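Local coordinates for protein TSSL1 (Pseudomonas aeruginosa, PDB 4B62) that probably tethers the type VI secretion system to the cell wall, this C-terminal OmpA-like module being its peptidoglycan-binding part, at residues A[37-42]-A[146-151]; A[76-81]-A[120-125]. One frame throughout, in Å; residues are numbered along the deposited sequence.

Interaction 1: residues A[37-42]-A[146-151]. With EDO (1,2-ethanediol), chain B.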
loop_
_atom_site.group_PDB
_atom_site.type_symbol
_atom_site.label_atom_id
_atom_site.label_comp_id
_atom_site.label_asym_id
_atom_site.label_seq_id
_atom_site.Cartn_x
_atom_site.Cartn_y
_atom_site.Cartn_z
ATOM N N ARG A 37 9.862 -8.815 -9.032
ATOM C CA ARG A 37 9.153 -8.025 -8.029
ATOM C C ARG A 37 7.951 -8.820 -7.575
ATOM O O ARG A 37 7.396 -9.582 -8.364
ATOM C CB ARG A 37 8.534 -6.746 -8.647
ATOM C CG ARG A 37 9.472 -5.612 -9.010
ATOM C CD ARG A 37 8.743 -4.552 -9.829
ATOM N NE ARG A 37 8.491 -5.019 -11.190
ATOM C CZ ARG A 37 7.499 -4.610 -11.988
ATOM N NH1 ARG A 37 6.610 -3.694 -11.611
ATOM N NH2 ARG A 37 7.401 -5.123 -13.200
ATOM N N SER A 38 7.544 -8.632 -6.320
ATOM C CA SER A 38 6.194 -8.990 -5.904
ATOM C C SER A 38 5.504 -7.687 -5.515
ATOM O O SER A 38 6.071 -6.889 -4.776
ATOM C CB SER A 38 6.218 -9.983 -4.748
ATOM O OG SER A 38 4.913 -10.394 -4.390
ATOM N N VAL A 39 4.299 -7.474 -6.042
ATOM C CA VAL A 39 3.555 -6.240 -5.811
ATOM C C VAL A 39 2.285 -6.561 -5.036
ATOM O O VAL A 39 1.424 -7.310 -5.515
ATOM C CB VAL A 39 3.201 -5.512 -7.127
ATOM C CG1 VAL A 39 2.540 -4.172 -6.815
ATOM C CG2 VAL A 39 4.454 -5.315 -7.982
ATOM N N VAL A 40 2.165 -5.982 -3.842
ATOM C CA VAL A 40 0.978 -6.154 -3.013
ATOM C C VAL A 40 0.144 -4.885 -3.131
ATOM O O VAL A 40 0.595 -3.803 -2.762
ATOM C CB VAL A 40 1.336 -6.396 -1.541
ATOM C CG1 VAL A 40 0.071 -6.666 -0.732
ATOM C CG2 VAL A 40 2.340 -7.532 -1.398
ATOM N N THR A 41 -1.050 -5.017 -3.714
ATOM C CA THR A 41 -1.978 -3.901 -3.840
ATOM C C THR A 41 -2.993 -3.961 -2.699
ATOM O O THR A 41 -3.610 -5.000 -2.473
ATOM C CB THR A 41 -2.714 -3.917 -5.182
ATOM O OG1 THR A 41 -1.764 -3.814 -6.246
ATOM C CG2 THR A 41 -3.699 -2.767 -5.289
ATOM N N ILE A 42 -3.129 -2.848 -1.990
ATOM C CA ILE A 42 -4.056 -2.751 -0.871
ATOM C C ILE A 42 -4.906 -1.492 -1.057
ATOM O O ILE A 42 -4.372 -0.377 -1.096
ATOM C CB ILE A 42 -3.329 -2.675 0.484
ATOM C CG1 ILE A 42 -2.241 -3.742 0.596
ATOM C CG2 ILE A 42 -4.347 -2.776 1.621
ATOM C CD1 ILE A 42 -1.534 -3.796 1.926
ATOM N N ARG A 146 -5.347 3.562 -3.101
ATOM C CA ARG A 146 -4.631 2.341 -2.792
ATOM C C ARG A 146 -3.168 2.641 -2.534
ATOM O O ARG A 146 -2.660 3.715 -2.901
ATOM C CB ARG A 146 -4.728 1.352 -3.967
ATOM C CG ARG A 146 -3.849 1.731 -5.157
ATOM C CD ARG A 146 -4.258 1.020 -6.421
ATOM N NE ARG A 146 -3.297 1.218 -7.496
ATOM C CZ ARG A 146 -3.265 2.254 -8.330
ATOM N NH1 ARG A 146 -4.176 3.228 -8.301
ATOM N NH2 ARG A 146 -2.297 2.281 -9.254
ATOM N N VAL A 147 -2.495 1.671 -1.927
ATOM C CA VAL A 147 -1.042 1.618 -1.971
ATOM C C VAL A 147 -0.629 0.360 -2.740
ATOM O O VAL A 147 -1.327 -0.664 -2.720
ATOM C CB VAL A 147 -0.371 1.636 -0.568
ATOM C CG1 VAL A 147 -0.666 2.955 0.124
ATOM C CG2 VAL A 147 -0.801 0.468 0.296
ATOM N N GLU A 148 0.505 0.470 -3.437
ATOM C CA GLU A 148 1.151 -0.665 -4.057
ATOM C C GLU A 148 2.501 -0.819 -3.389
ATOM O O GLU A 148 3.334 0.093 -3.434
ATOM C CB GLU A 148 1.285 -0.477 -5.573
ATOM C CG GLU A 148 -0.056 -0.458 -6.293
ATOM C CD GLU A 148 0.035 -0.443 -7.821
ATOM O OE1 GLU A 148 1.159 -0.609 -8.368
ATOM O OE2 GLU A 148 -1.035 -0.268 -8.467
ATOM N N ILE A 149 2.704 -1.971 -2.764
ATOM C CA ILE A 149 3.925 -2.270 -2.033
ATOM C C ILE A 149 4.741 -3.249 -2.892
ATOM O O ILE A 149 4.347 -4.396 -3.082
ATOM C CB ILE A 149 3.619 -2.904 -0.666
ATOM C CG1 ILE A 149 2.747 -1.969 0.173
ATOM C CG2 ILE A 149 4.902 -3.233 0.088
ATOM C CD1 ILE A 149 2.136 -2.617 1.400
ATOM N N THR A 150 5.862 -2.780 -3.429
ATOM C CA THR A 150 6.690 -3.586 -4.304
ATOM C C THR A 150 7.913 -4.038 -3.534
ATOM O O THR A 150 8.656 -3.208 -3.020
ATOM C CB THR A 150 7.128 -2.769 -5.532
ATOM O OG1 THR A 150 5.982 -2.450 -6.326
ATOM C CG2 THR A 150 8.111 -3.541 -6.389
ATOM N N VAL A 151 8.118 -5.354 -3.460
ATOM C CA VAL A 151 9.361 -5.910 -2.931
ATOM C C VAL A 151 10.142 -6.450 -4.124
ATOM O O VAL A 151 9.634 -7.233 -4.933
ATOM C CB VAL A 151 9.173 -6.994 -1.831
ATOM C CG1 VAL A 151 8.507 -8.238 -2.358
ATOM C CG2 VAL A 151 10.522 -7.365 -1.223
HETATM C C1 EDO B . 5.181 -1.322 -9.260
HETATM O O1 EDO B . 6.202 -2.319 -9.068
HETATM C C2 EDO B . 4.620 -1.300 -10.682
HETATM O O2 EDO B . 4.021 -2.563 -11.011
HETATM O O HOH W 1 -2.486 -2.633 -8.617
#
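Val39 lays its CG2 methyl against Thr150, 3.6 Å from OG1, the two branched side chains lying side by side and pointing the same way. They form a non-hydrogen-bonded pair of two antiparallel strands; the hydrogen-bonded pairs Ser38–Val151, Val40–Ile149 and Ile42–Val147 each close two backbone bonds, the straightest from Ile149 N to Val40 O (2.8 Å, 174°). Beta-branched residues, well suited to extended backbone, fill most places. The face of Val40, Ile42, Val147 and Ile149 is apolar: Ile42 CD1 meets Ile149 CD1 at 3.9 Å, the two chains crossing obliquely.

The face of Val39, Thr41, Glu148 and Thr150 is more polar. Arg146 grips Glu148 OE2 side-on, with NE (2.9 Å) and NH2 both on that one oxygen and approaching from the same face of the carboxylate; NH2 also reaches Glu130 O. A water donates to OE2 and bonds Thr41 OG1 at 2.7 Å, joining the strands. With OG1 anti to its carbonyl carbon (chi1 -66°), Thr150 meets O1 of an ethanediol, probably from the crystallisation liquor, to which Arg37 NH1 donates.

Strand 30-33 pairs along the outer edge of 37-42 and strand 77-82 along that of 146-151, while Leu62 and Ile66 of helix 60-72 pack on Ile42, and Leu70 on Val151.

Interaction 2: residues A[76-81]-A[120-125]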
loop_
_atom_site.group_PDB
_atom_site.type_symbol
_atom_site.label_atom_id
_atom_site.label_comp_id
_atom_site.label_asym_id
_atom_site.label_seq_id
_atom_site.Cartn_x
_atom_site.Cartn_y
_atom_site.Cartn_z
ATOM N N GLN A 76 14.670 -4.782 -1.292
ATOM C CA GLN A 76 14.270 -3.382 -1.155
ATOM C C GLN A 76 12.753 -3.261 -1.384
ATOM O O GLN A 76 12.173 -4.071 -2.116
ATOM C CB GLN A 76 15.018 -2.551 -2.203
ATOM C CG GLN A 76 14.882 -1.037 -2.078
ATOM C CD GLN A 76 15.642 -0.449 -0.920
ATOM O OE1 GLN A 76 16.536 -1.086 -0.371
ATOM N NE2 GLN A 76 15.317 0.792 -0.572
ATOM N N VAL A 77 12.126 -2.251 -0.777
ATOM C CA VAL A 77 10.684 -2.080 -0.877
ATOM C C VAL A 77 10.324 -0.660 -1.268
ATOM O O VAL A 77 10.813 0.310 -0.684
ATOM C CB VAL A 77 9.968 -2.444 0.442
ATOM C CG1 VAL A 77 8.468 -2.230 0.302
ATOM C CG2 VAL A 77 10.265 -3.888 0.800
ATOM N N LEU A 78 9.465 -0.554 -2.280
ATOM C CA LEU A 78 8.888 0.721 -2.726
ATOM C C LEU A 78 7.391 0.712 -2.412
ATOM O O LEU A 78 6.702 -0.277 -2.701
ATOM C CB LEU A 78 9.110 0.900 -4.230
ATOM C CG LEU A 78 8.356 2.044 -4.910
ATOM C CD1 LEU A 78 8.926 3.390 -4.489
ATOM C CD2 LEU A 78 8.357 1.869 -6.427
ATOM N N VAL A 79 6.908 1.806 -1.829
ATOM C CA VAL A 79 5.487 1.982 -1.595
ATOM C C VAL A 79 5.005 3.176 -2.412
ATOM O O VAL A 79 5.464 4.301 -2.193
ATOM C CB VAL A 79 5.162 2.214 -0.103
ATOM C CG1 VAL A 79 3.654 2.239 0.099
ATOM C CG2 VAL A 79 5.809 1.154 0.761
ATOM N N THR A 80 4.087 2.945 -3.344
ATOM C CA THR A 80 3.455 4.042 -4.067
ATOM C C THR A 80 2.031 4.216 -3.557
ATOM O O THR A 80 1.337 3.230 -3.252
ATOM C CB THR A 80 3.466 3.841 -5.587
ATOM O OG1 THR A 80 2.721 2.674 -5.943
ATOM C CG2 THR A 80 4.912 3.723 -6.096
ATOM N N GLY A 81 1.641 5.477 -3.414
ATOM C CA GLY A 81 0.321 5.855 -2.931
ATOM C C GLY A 81 -0.477 6.506 -4.051
ATOM O O GLY A 81 0.070 7.285 -4.848
ATOM N N ARG A 120 15.426 0.625 3.823
ATOM C CA ARG A 120 14.846 -0.414 2.980
ATOM C C ARG A 120 13.558 0.006 2.297
ATOM O O ARG A 120 13.224 -0.543 1.260
ATOM C CB ARG A 120 14.592 -1.657 3.822
ATOM C CG ARG A 120 13.960 -2.818 3.093
ATOM C CD ARG A 120 13.900 -4.060 3.957
ATOM N NE ARG A 120 13.335 -5.150 3.188
ATOM C CZ ARG A 120 12.801 -6.262 3.682
ATOM N NH1 ARG A 120 12.769 -6.484 4.996
ATOM N NH2 ARG A 120 12.297 -7.155 2.845
ATOM N N PHE A 121 12.826 0.944 2.901
ATOM C CA PHE A 121 11.504 1.353 2.412
ATOM C C PHE A 121 11.529 2.793 1.973
ATOM O O PHE A 121 11.990 3.662 2.720
ATOM C CB PHE A 121 10.452 1.213 3.529
ATOM C CG PHE A 121 10.284 -0.185 4.002
ATOM C CD1 PHE A 121 11.156 -0.708 4.945
ATOM C CD2 PHE A 121 9.304 -1.002 3.479
ATOM C CE1 PHE A 121 11.052 -2.023 5.343
ATOM C CE2 PHE A 121 9.190 -2.318 3.883
ATOM C CZ PHE A 121 10.060 -2.826 4.823
ATOM N N THR A 122 11.035 3.055 0.773
ATOM C CA THR A 122 10.794 4.415 0.354
ATOM C C THR A 122 9.386 4.516 -0.166
ATOM O O THR A 122 8.739 3.495 -0.472
ATOM C CB THR A 122 11.785 4.896 -0.707
ATOM O OG1 THR A 122 11.615 4.128 -1.900
ATOM C CG2 THR A 122 13.217 4.761 -0.207
ATOM N N ALA A 123 8.923 5.753 -0.257
ATOM C CA ALA A 123 7.543 6.054 -0.599
ATOM C C ALA A 123 7.413 7.184 -1.595
ATOM O O ALA A 123 8.209 8.118 -1.593
ATOM C CB ALA A 123 6.765 6.421 0.653
ATOM N N GLU A 124 6.387 7.085 -2.440
ATOM C CA GLU A 124 6.057 8.163 -3.370
ATOM C C GLU A 124 4.551 8.256 -3.559
ATOM O O GLU A 124 3.863 7.268 -3.735
ATOM C CB GLU A 124 6.743 7.960 -4.724
ATOM C CG GLU A 124 6.548 9.108 -5.719
ATOM C CD GLU A 124 6.809 8.704 -7.172
ATOM O OE1 GLU A 124 7.394 7.640 -7.418
ATOM O OE2 GLU A 124 6.366 9.421 -8.079
ATOM N N GLY A 125 4.057 9.480 -3.479
ATOM C CA GLY A 125 2.674 9.781 -3.780
ATOM C C GLY A 125 2.525 10.089 -5.255
ATOM O O GLY A 125 3.271 10.905 -5.821
HETATM O O HOH W 2 12.858 1.731 -1.858
#
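Val77 O is held by two donors: the backbone N of Thr122 at 3.1 Å, and a water at 2.8 Å. The same water accepts from Gln76 NE2 and bonds Thr122 OG1 at 2.7 Å, clipping together the start of two parallel strands. Thr122 holds OG1 between its backbone N and carbonyl carbon (chi1 64°), where the hydroxyl can meet this water; a small polar residue suits such a place. Gln76 NE2 also donates to Gly119 O.

The Thr122 N to Val77 O bond is one of five in the staggered pattern of parallel pairing, which runs from Val77 N to Arg120 O through to Gly81 N to Glu124 O, each strand donating in turn.

On the other face, Val77 and Phe121 lie side by side. Val77 CB comes within 3.4 Å of Phe121 CD2, and both valine methyls lean on the CD2–CE2 side of the ring, a snug fit of branched aliphatic to aromatic. The extended Arg120 chain brings NE to 4.1 Å from Val77 CG2, its guanidinium held by Gly75 O, Leu70 O and Asp117.

Strand 121-125 is the outermost of the sheet in this chain, strand 146-152 pairs with the far side of 77-82, and helix 96-115, the crossover of this beta-alpha-beta unit, covers Phe121 and Ala123, with Leu70 of helix 60-72 on Val77 and Phe121.

Interactions 1 and 2 lie in one mixed sheet, their centres 9 Å apart, and meet where strand 146-152 runs antiparallel to strand 77-82. Probable hydrogen bonds from Thr150 N to Leu78 O and from Glu148 N to Thr80 O are among the bonds of that seam. Along the chain, interaction 2 is nested within the loop closed by interaction 1: the beta-alpha-beta unit of strand 77-82, helix 96-115 and strand 121-125 is completed before the last strand returns to slot between 37-43 and 77-82. Helix 60-72 packs against residues of both contacts. The sheet thus unites early and late parts of the chain into one OmpA-like domain, consistent with a compact peptidoglycan-binding module.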